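SsfS6 (Streptomyces sp. SF2575, PDB 4FZR) is a GT-B-fold protein of the erythromycin biosynthesis protein CIII-like family, built from two domains with parallel beta sheets. Local coordinates at residues A[220-233]-A[292-306]. Sequence-based numbering, arbitrary orientation.
Sequences WVFEERKQPRLCLT and FPLSAIMPACDVVVH
Asp302 turns its CG anti to its own carbonyl carbon (chi1 -46°), and Arg225, its CG likewise anti to the carbonyl carbon, bends its chain at chi3, which brings guanidinium and carboxylate together. OD2 of Asp302 accepts the backbone N of Arg229 at 3.0 Å, on its anti side and nearly straight (174°). OD1 forms a salt bridge with NH2 of Arg225, the two planes steeply turned against each other; that bridge is modelled very short and bent, so its exact geometry is doubtful. Arg229 O in turn takes two donors, Asp302 N at 2.9 Å and Val303 N at 3.2 Å. Parallel strand pairing follows, with Cys231 N to Val303 O (2.9 Å) and Val305 N to Cys231 O (2.8 Å), joining strands 229-231 and 303-306 inside the six-stranded parallel sheet of a Rossmann-like GT-B domain. On one face, Leu230 CD1 meets Val305 CG2 at 3.8 Å, near helix 358-367. Before the strand, Trp220 points the edge of its six-membered ring at the face of Phe292, a T-shaped pair with planes at 83°, and packs the same ring's edge on Ile297 CD1. The paired Arg229-Asp302 bonds tie the chains where parallel pairing begins; nearby Arg225 would probably favour an ionised Asp302.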
ATOM      1  N   TRP A 220     -23.981  -1.040   4.289  1.00 69.28           N
ATOM      2  CA  TRP A 220     -24.685  -2.158   3.660  1.00 64.51           C
ATOM      3  C   TRP A 220     -23.803  -3.328   3.217  1.00 63.71           C
ATOM      4  O   TRP A 220     -24.291  -4.450   3.088  1.00 60.67           O
ATOM      5  CB  TRP A 220     -25.510  -1.656   2.470  1.00 61.46           C
ATOM      6  CG  TRP A 220     -24.822  -0.614   1.638  1.00 61.21           C
ATOM      7  CD1 TRP A 220     -24.826   0.735   1.847  1.00 61.23           C
ATOM      8  CD2 TRP A 220     -24.036  -0.834   0.460  1.00 67.29           C
ATOM      9  NE1 TRP A 220     -24.089   1.367   0.876  1.00 61.79           N
ATOM     10  CE2 TRP A 220     -23.594   0.426   0.012  1.00 61.62           C
ATOM     11  CE3 TRP A 220     -23.662  -1.974  -0.260  1.00 62.36           C
ATOM     12  CZ2 TRP A 220     -22.798   0.579  -1.120  1.00 64.24           C
ATOM     13  CZ3 TRP A 220     -22.870  -1.820  -1.384  1.00 50.42           C
ATOM     14  CH2 TRP A 220     -22.447  -0.552  -1.803  1.00 53.73           C
ATOM     15  N   VAL A 221     -22.519  -3.082   2.982  1.00 67.03           N
ATOM     16  CA  VAL A 221     -21.626  -4.151   2.545  1.00 64.92           C
ATOM     17  C   VAL A 221     -21.494  -5.232   3.614  1.00 70.36           C
ATOM     18  O   VAL A 221     -21.410  -6.420   3.298  1.00 66.57           O
ATOM     19  CB  VAL A 221     -20.220  -3.629   2.207  1.00 61.76           C
ATOM     20  CG1 VAL A 221     -19.338  -4.768   1.712  1.00 65.87           C
ATOM     21  CG2 VAL A 221     -20.303  -2.535   1.163  1.00 60.68           C
ATOM     22  N   PHE A 222     -21.477  -4.815   4.875  1.00 66.44           N
ATOM     23  CA  PHE A 222     -21.315  -5.746   5.984  1.00 52.32           C
ATOM     24  C   PHE A 222     -22.661  -6.286   6.480  1.00 57.48           C
ATOM     25  O   PHE A 222     -22.703  -7.291   7.189  1.00 53.56           O
ATOM     26  CB  PHE A 222     -20.573  -5.077   7.142  1.00 51.42           C
ATOM     27  CG  PHE A 222     -19.185  -4.611   6.797  1.00 50.98           C
ATOM     28  CD1 PHE A 222     -18.199  -5.523   6.465  1.00 45.74           C
ATOM     29  CD2 PHE A 222     -18.859  -3.260   6.828  1.00 56.43           C
ATOM     30  CE1 PHE A 222     -16.917  -5.099   6.154  1.00 47.83           C
ATOM     31  CE2 PHE A 222     -17.577  -2.833   6.519  1.00 51.86           C
ATOM     32  CZ  PHE A 222     -16.605  -3.754   6.184  1.00 41.06           C
ATOM     33  N   GLU A 223     -23.754  -5.621   6.116  1.00 68.83           N
ATOM     34  CA  GLU A 223     -25.087  -6.066   6.528  1.00 75.97           C
ATOM     35  C   GLU A 223     -25.673  -7.055   5.520  1.00 67.33           C
ATOM     36  O   GLU A 223     -24.997  -7.464   4.577  1.00 66.53           O
ATOM     37  CB  GLU A 223     -26.030  -4.872   6.726  1.00 71.52           C
ATOM     38  CG  GLU A 223     -26.471  -4.654   8.175  1.00 78.18           C
ATOM     39  CD  GLU A 223     -27.211  -5.848   8.761  1.00 83.61           C
ATOM     40  OE1 GLU A 223     -28.247  -6.247   8.189  1.00 83.85           O
ATOM     41  OE2 GLU A 223     -26.757  -6.385   9.796  1.00 77.43           O
ATOM     42  N   GLU A 224     -26.930  -7.437   5.729  1.00 78.40           N
ATOM     43  CA  GLU A 224     -27.574  -8.461   4.909  1.00 84.94           C
ATOM     44  C   GLU A 224     -28.003  -7.955   3.536  1.00 91.01           C
ATOM     45  O   GLU A 224     -28.164  -6.754   3.321  1.00 89.82           O
ATOM     46  CB  GLU A 224     -28.800  -9.020   5.633  1.00 85.30           C
ATOM     47  CG  GLU A 224     -28.482  -9.796   6.893  1.00 85.66           C
ATOM     48  CD  GLU A 224     -29.704 -10.489   7.463  1.00101.74           C
ATOM     49  OE1 GLU A 224     -30.823 -10.196   6.992  1.00107.49           O
ATOM     50  OE2 GLU A 224     -29.547 -11.327   8.375  1.00101.16           O
ATOM     51  N   ARG A 225     -28.190  -8.894   2.611  1.00 92.35           N
ATOM     52  CA  ARG A 225     -28.750  -8.593   1.301  1.00 98.27           C
ATOM     53  C   ARG A 225     -30.145  -9.203   1.215  1.00 95.58           C
ATOM     54  O   ARG A 225     -30.293 -10.423   1.161  1.00 97.62           O
ATOM     55  CB  ARG A 225     -27.865  -9.157   0.183  1.00 97.67           C
ATOM     56  CG  ARG A 225     -26.370  -9.104   0.467  1.00 91.75           C
ATOM     57  CD  ARG A 225     -25.564  -9.017  -0.821  1.00 82.51           C
ATOM     58  NE  ARG A 225     -25.728 -10.196  -1.677  1.00 80.02           N
ATOM     59  CZ  ARG A 225     -24.761 -11.062  -1.983  1.00 77.61           C
ATOM     60  NH1 ARG A 225     -23.524 -10.910  -1.519  1.00 69.75           N
ATOM     61  NH2 ARG A 225     -25.029 -12.094  -2.771  1.00 70.07           N
ATOM     62  N   LYS A 226     -31.166  -8.352   1.210  1.00 96.70           N
ATOM     63  CA  LYS A 226     -32.549  -8.822   1.184  1.00 97.49           C
ATOM     64  C   LYS A 226     -33.054  -9.113  -0.232  1.00 86.78           C
ATOM     65  O   LYS A 226     -34.194  -9.542  -0.411  1.00 88.47           O
ATOM     66  CB  LYS A 226     -33.473  -7.812   1.874  1.00 92.26           C
ATOM     67  CG  LYS A 226     -33.786  -8.148   3.327  1.00 93.97           C
ATOM     68  CD  LYS A 226     -34.621  -7.058   3.983  1.00 93.12           C
ATOM     69  CE  LYS A 226     -35.285  -7.543   5.265  1.00 86.35           C
ATOM     70  NZ  LYS A 226     -34.311  -8.080   6.255  1.00 80.52           N
ATOM     71  N   GLN A 227     -32.207  -8.883  -1.232  1.00 89.58           N
ATOM     72  CA  GLN A 227     -32.575  -9.153  -2.618  1.00 82.38           C
ATOM     73  C   GLN A 227     -31.347  -9.112  -3.525  1.00 74.75           C
ATOM     74  O   GLN A 227     -30.302  -8.586  -3.135  1.00 79.72           O
ATOM     75  CB  GLN A 227     -33.617  -8.141  -3.098  1.00 80.08           C
ATOM     76  CG  GLN A 227     -33.202  -6.691  -2.932  1.00 76.27           C
ATOM     77  CD  GLN A 227     -34.173  -5.736  -3.598  1.00 78.14           C
ATOM     78  OE1 GLN A 227     -34.892  -6.111  -4.526  1.00 58.93           O
ATOM     79  NE2 GLN A 227     -34.201  -4.496  -3.126  1.00 72.29           N
ATOM     80  N   PRO A 228     -31.467  -9.676  -4.740  1.00 73.79           N
ATOM     81  CA  PRO A 228     -30.376  -9.662  -5.723  1.00 70.55           C
ATOM     82  C   PRO A 228     -29.788  -8.268  -5.913  1.00 64.06           C
ATOM     83  O   PRO A 228     -30.534  -7.321  -6.161  1.00 58.41           O
ATOM     84  CB  PRO A 228     -31.065 -10.125  -7.008  1.00 52.56           C
ATOM     85  CG  PRO A 228     -32.178 -10.985  -6.543  1.00 53.06           C
ATOM     86  CD  PRO A 228     -32.652 -10.392  -5.246  1.00 67.79           C
ATOM     87  N   ARG A 229     -28.468  -8.148  -5.796  1.00 51.26           N
ATOM     88  CA  ARG A 229     -27.812  -6.852  -5.905  1.00 50.78           C
ATOM     89  C   ARG A 229     -26.939  -6.767  -7.149  1.00 46.01           C
ATOM     90  O   ARG A 229     -26.237  -7.716  -7.497  1.00 45.30           O
ATOM     91  CB  ARG A 229     -26.966  -6.581  -4.663  1.00 61.89           C
ATOM     92  CG  ARG A 229     -26.407  -5.166  -4.603  1.00 55.04           C
ATOM     93  CD  ARG A 229     -25.962  -4.789  -3.207  1.00 63.28           C
ATOM     94  NE  ARG A 229     -26.925  -5.199  -2.190  1.00 74.94           N
ATOM     95  CZ  ARG A 229     -26.713  -5.096  -0.881  1.00 74.43           C
ATOM     96  NH1 ARG A 229     -25.569  -4.599  -0.424  1.00 61.96           N
ATOM     97  NH2 ARG A 229     -27.646  -5.494  -0.026  1.00 85.07           N
ATOM     98  N   LEU A 230     -26.987  -5.619  -7.817  1.00 39.00           N
ATOM     99  CA  LEU A 230     -26.216  -5.415  -9.035  1.00 41.34           C
ATOM    100  C   LEU A 230     -25.389  -4.140  -8.948  1.00 43.72           C
ATOM    101  O   LEU A 230     -25.866  -3.107  -8.476  1.00 45.48           O
ATOM    102  CB  LEU A 230     -27.149  -5.364 -10.250  1.00 37.05           C
ATOM    103  CG  LEU A 230     -26.519  -5.225 -11.640  1.00 33.64           C
ATOM    104  CD1 LEU A 230     -27.445  -5.833 -12.693  1.00 43.74           C
ATOM    105  CD2 LEU A 230     -26.225  -3.763 -11.966  1.00 30.50           C
ATOM    106  N   CYS A 231     -24.145  -4.224  -9.407  1.00 35.08           N
ATOM    107  CA  CYS A 231     -23.241  -3.083  -9.377  1.00 41.72           C
ATOM    108  C   CYS A 231     -22.925  -2.644 -10.806  1.00 37.48           C
ATOM    109  O   CYS A 231     -22.712  -3.481 -11.683  1.00 35.83           O
ATOM    110  CB  CYS A 231     -21.964  -3.439  -8.613  1.00 36.52           C
ATOM    111  SG  CYS A 231     -20.648  -2.222  -8.785  1.00 38.98           S
ATOM    112  N   LEU A 232     -22.886  -1.334 -11.039  1.00 41.07           N
ATOM    113  CA  LEU A 232     -22.855  -0.808 -12.405  1.00 47.83           C
ATOM    114  C   LEU A 232     -21.493  -0.261 -12.872  1.00 46.32           C
ATOM    115  O   LEU A 232     -21.112  -0.449 -14.025  1.00 54.84           O
ATOM    116  CB  LEU A 232     -23.936   0.264 -12.573  1.00 43.25           C
ATOM    117  CG  LEU A 232     -24.190   0.751 -14.002  1.00 43.05           C
ATOM    118  CD1 LEU A 232     -24.104  -0.392 -15.014  1.00 34.85           C
ATOM    119  CD2 LEU A 232     -25.547   1.426 -14.071  1.00 41.98           C
ATOM    120  N   THR A 233     -20.770   0.420 -11.991  1.00 39.47           N
ATOM    121  CA  THR A 233     -19.468   1.003 -12.349  1.00 57.28           C
ATOM    122  C   THR A 233     -19.414   1.546 -13.778  1.00 57.75           C
ATOM    123  O   THR A 233     -18.896   0.888 -14.684  1.00 47.19           O
ATOM    124  CB  THR A 233     -18.328  -0.017 -12.203  1.00 53.54           C
ATOM    125  OG1 THR A 233     -18.703  -1.250 -12.828  1.00 55.96           O
ATOM    126  CG2 THR A 233     -18.019  -0.259 -10.745  1.00 59.53           C
ATOM    127  N   PHE A 292     -16.803   3.606  -4.682  1.00 83.02           N
ATOM    128  CA  PHE A 292     -16.657   2.651  -3.593  1.00 79.84           C
ATOM    129  C   PHE A 292     -15.428   1.777  -3.801  1.00 81.70           C
ATOM    130  O   PHE A 292     -14.987   1.576  -4.936  1.00 79.21           O
ATOM    131  CB  PHE A 292     -17.903   1.770  -3.492  1.00 71.95           C
ATOM    132  CG  PHE A 292     -19.153   2.532  -3.170  1.00 73.92           C
ATOM    133  CD1 PHE A 292     -19.345   3.068  -1.909  1.00 77.33           C
ATOM    134  CD2 PHE A 292     -20.137   2.713  -4.128  1.00 80.61           C
ATOM    135  CE1 PHE A 292     -20.493   3.773  -1.607  1.00 73.80           C
ATOM    136  CE2 PHE A 292     -21.289   3.418  -3.831  1.00 80.34           C
ATOM    137  CZ  PHE A 292     -21.464   3.948  -2.568  1.00 74.45           C
ATOM    138  N   PRO A 293     -14.863   1.255  -2.702  1.00 77.94           N
ATOM    139  CA  PRO A 293     -13.781   0.279  -2.849  1.00 78.51           C
ATOM    140  C   PRO A 293     -14.309  -0.945  -3.583  1.00 61.51           C
ATOM    141  O   PRO A 293     -14.898  -1.831  -2.963  1.00 57.79           O
ATOM    142  CB  PRO A 293     -13.412  -0.062  -1.402  1.00 74.06           C
ATOM    143  CG  PRO A 293     -14.641   0.251  -0.611  1.00 69.55           C
ATOM    144  CD  PRO A 293     -15.258   1.435  -1.294  1.00 71.57           C
ATOM    145  N   LEU A 294     -14.104  -0.983  -4.896  1.00 51.82           N
ATOM    146  CA  LEU A 294     -14.756  -1.977  -5.738  1.00 61.31           C
ATOM    147  C   LEU A 294     -14.450  -3.398  -5.271  1.00 56.28           C
ATOM    148  O   LEU A 294     -15.329  -4.259  -5.275  1.00 51.36           O
ATOM    149  CB  LEU A 294     -14.351  -1.795  -7.202  1.00 52.63           C
ATOM    150  CG  LEU A 294     -15.301  -2.430  -8.220  1.00 62.95           C
ATOM    151  CD1 LEU A 294     -16.747  -1.995  -7.984  1.00 62.59           C
ATOM    152  CD2 LEU A 294     -14.873  -2.084  -9.637  1.00 54.49           C
ATOM    153  N   SER A 295     -13.203  -3.636  -4.870  1.00 54.13           N
ATOM    154  CA  SER A 295     -12.787  -4.945  -4.368  1.00 53.74           C
ATOM    155  C   SER A 295     -13.373  -5.299  -3.000  1.00 52.91           C
ATOM    156  O   SER A 295     -13.373  -6.466  -2.610  1.00 54.92           O
ATOM    157  CB  SER A 295     -11.256  -5.038  -4.317  1.00 48.56           C
ATOM    158  OG  SER A 295     -10.661  -3.881  -3.744  1.00 48.02           O
ATOM    159  N   ALA A 296     -13.868  -4.300  -2.277  1.00 57.63           N
ATOM    160  CA  ALA A 296     -14.437  -4.530  -0.949  1.00 60.86           C
ATOM    161  C   ALA A 296     -15.962  -4.594  -0.996  1.00 59.57           C
ATOM    162  O   ALA A 296     -16.599  -5.174  -0.116  1.00 54.91           O
ATOM    163  CB  ALA A 296     -13.988  -3.444   0.009  1.00 62.64           C
ATOM    164  N   ILE A 297     -16.535  -3.986  -2.030  1.00 58.56           N
ATOM    165  CA  ILE A 297     -17.982  -3.977  -2.232  1.00 58.30           C
ATOM    166  C   ILE A 297     -18.418  -5.232  -2.985  1.00 63.45           C
ATOM    167  O   ILE A 297     -19.586  -5.616  -2.958  1.00 54.78           O
ATOM    168  CB  ILE A 297     -18.412  -2.736  -3.046  1.00 55.28           C
ATOM    169  CG1 ILE A 297     -19.932  -2.691  -3.215  1.00 64.93           C
ATOM    170  CG2 ILE A 297     -17.743  -2.738  -4.407  1.00 60.31           C
ATOM    171  CD1 ILE A 297     -20.390  -1.646  -4.201  1.00 59.37           C
HETATM  172  N   MSE A 298     -17.459  -5.873  -3.645  1.00 60.93           N
HETATM  173  CA  MSE A 298     -17.745  -6.997  -4.530  1.00 56.64           C
HETATM  174  C   MSE A 298     -18.524  -8.126  -3.852  1.00 54.90           C
HETATM  175  O   MSE A 298     -19.502  -8.627  -4.410  1.00 61.38           O
HETATM  176  CB  MSE A 298     -16.440  -7.540  -5.121  1.00 63.19           C
HETATM  177  CG  MSE A 298     -16.626  -8.345  -6.391  1.00 54.04           C
HETATM  178 SE   MSE A 298     -17.458  -7.301  -7.811  1.00 67.19          SE
HETATM  179  CE  MSE A 298     -16.047  -5.984  -8.107  1.00 51.29           C
ATOM    180  N   PRO A 299     -18.095  -8.538  -2.647  1.00 66.24           N
ATOM    181  CA  PRO A 299     -18.793  -9.639  -1.972  1.00 55.19           C
ATOM    182  C   PRO A 299     -20.279  -9.367  -1.759  1.00 62.80           C
ATOM    183  O   PRO A 299     -21.064 -10.307  -1.616  1.00 69.32           O
ATOM    184  CB  PRO A 299     -18.083  -9.724  -0.616  1.00 53.70           C
ATOM    185  CG  PRO A 299     -16.737  -9.130  -0.847  1.00 64.34           C
ATOM    186  CD  PRO A 299     -16.944  -8.049  -1.865  1.00 67.68           C
ATOM    187  N   ALA A 300     -20.658  -8.093  -1.748  1.00 63.78           N
ATOM    188  CA  ALA A 300     -22.017  -7.703  -1.386  1.00 67.91           C
ATOM    189  C   ALA A 300     -22.999  -7.686  -2.558  1.00 58.35           C
ATOM    190  O   ALA A 300     -24.059  -7.077  -2.454  1.00 69.16           O
ATOM    191  CB  ALA A 300     -21.996  -6.337  -0.709  1.00 67.46           C
ATOM    192  N   CYS A 301     -22.669  -8.351  -3.662  1.00 59.28           N
ATOM    193  CA  CYS A 301     -23.568  -8.349  -4.817  1.00 62.58           C
ATOM    194  C   CYS A 301     -23.467  -9.602  -5.688  1.00 48.23           C
ATOM    195  O   CYS A 301     -22.552 -10.411  -5.539  1.00 49.71           O
ATOM    196  CB  CYS A 301     -23.347  -7.091  -5.664  1.00 59.57           C
ATOM    197  SG  CYS A 301     -21.647  -6.841  -6.200  1.00 73.11           S
ATOM    198  N   ASP A 302     -24.421  -9.738  -6.604  1.00 45.04           N
ATOM    199  CA  ASP A 302     -24.594 -10.966  -7.372  1.00 39.10           C
ATOM    200  C   ASP A 302     -24.410 -10.762  -8.876  1.00 40.41           C
ATOM    201  O   ASP A 302     -24.307 -11.733  -9.625  1.00 45.94           O
ATOM    202  CB  ASP A 302     -25.986 -11.539  -7.100  1.00 52.20           C
ATOM    203  CG  ASP A 302     -26.329 -11.553  -5.621  1.00 59.70           C
ATOM    204  OD1 ASP A 302     -26.081 -12.583  -4.961  1.00 60.75           O
ATOM    205  OD2 ASP A 302     -26.840 -10.530  -5.119  1.00 63.19           O
ATOM    206  N   VAL A 303     -24.381  -9.509  -9.319  1.00 43.75           N
ATOM    207  CA  VAL A 303     -24.139  -9.205 -10.726  1.00 37.13           C
ATOM    208  C   VAL A 303     -23.362  -7.902 -10.853  1.00 31.61           C
ATOM    209  O   VAL A 303     -23.612  -6.951 -10.112  1.00 33.00           O
ATOM    210  CB  VAL A 303     -25.455  -9.048 -11.522  1.00 34.92           C
ATOM    211  CG1 VAL A 303     -25.177  -9.116 -13.017  1.00 23.36           C
ATOM    212  CG2 VAL A 303     -26.464 -10.112 -11.124  1.00 40.08           C
ATOM    213  N   VAL A 304     -22.422  -7.854 -11.790  1.00 24.57           N
ATOM    214  CA  VAL A 304     -21.756  -6.600 -12.112  1.00 27.73           C
ATOM    215  C   VAL A 304     -21.882  -6.315 -13.606  1.00 29.25           C
ATOM    216  O   VAL A 304     -21.598  -7.172 -14.441  1.00 30.36           O
ATOM    217  CB  VAL A 304     -20.262  -6.598 -11.699  1.00 34.77           C
ATOM    218  CG1 VAL A 304     -19.631  -5.245 -12.011  1.00 25.23           C
ATOM    219  CG2 VAL A 304     -20.106  -6.918 -10.217  1.00 24.20           C
ATOM    220  N   VAL A 305     -22.331  -5.108 -13.931  1.00 28.03           N
ATOM    221  CA  VAL A 305     -22.395  -4.648 -15.310  1.00 32.79           C
ATOM    222  C   VAL A 305     -21.318  -3.589 -15.490  1.00 35.96           C
ATOM    223  O   VAL A 305     -21.239  -2.670 -14.687  1.00 33.05           O
ATOM    224  CB  VAL A 305     -23.771  -4.040 -15.615  1.00 34.36           C
ATOM    225  CG1 VAL A 305     -23.831  -3.558 -17.058  1.00 31.44           C
ATOM    226  CG2 VAL A 305     -24.871  -5.057 -15.324  1.00 22.84           C
ATOM    227  N   HIS A 306     -20.476  -3.709 -16.515  1.00 37.77           N
ATOM    228  CA  HIS A 306     -19.357  -2.777 -16.640  1.00 34.94           C
ATOM    229  C   HIS A 306     -18.784  -2.640 -18.045  1.00 35.80           C
ATOM    230  O   HIS A 306     -19.200  -3.313 -18.983  1.00 36.48           O
ATOM    231  CB  HIS A 306     -18.242  -3.147 -15.650  1.00 34.37           C
ATOM    232  CG  HIS A 306     -17.642  -4.500 -15.888  1.00 40.56           C
ATOM    233  ND1 HIS A 306     -16.449  -4.683 -16.546  1.00 40.96           N
ATOM    234  CD2 HIS A 306     -18.082  -5.735 -15.544  1.00 39.64           C
ATOM    235  CE1 HIS A 306     -16.174  -5.978 -16.603  1.00 32.83           C
ATOM    236  NE2 HIS A 306     -17.150  -6.634 -16.007  1.00 33.99           N
TER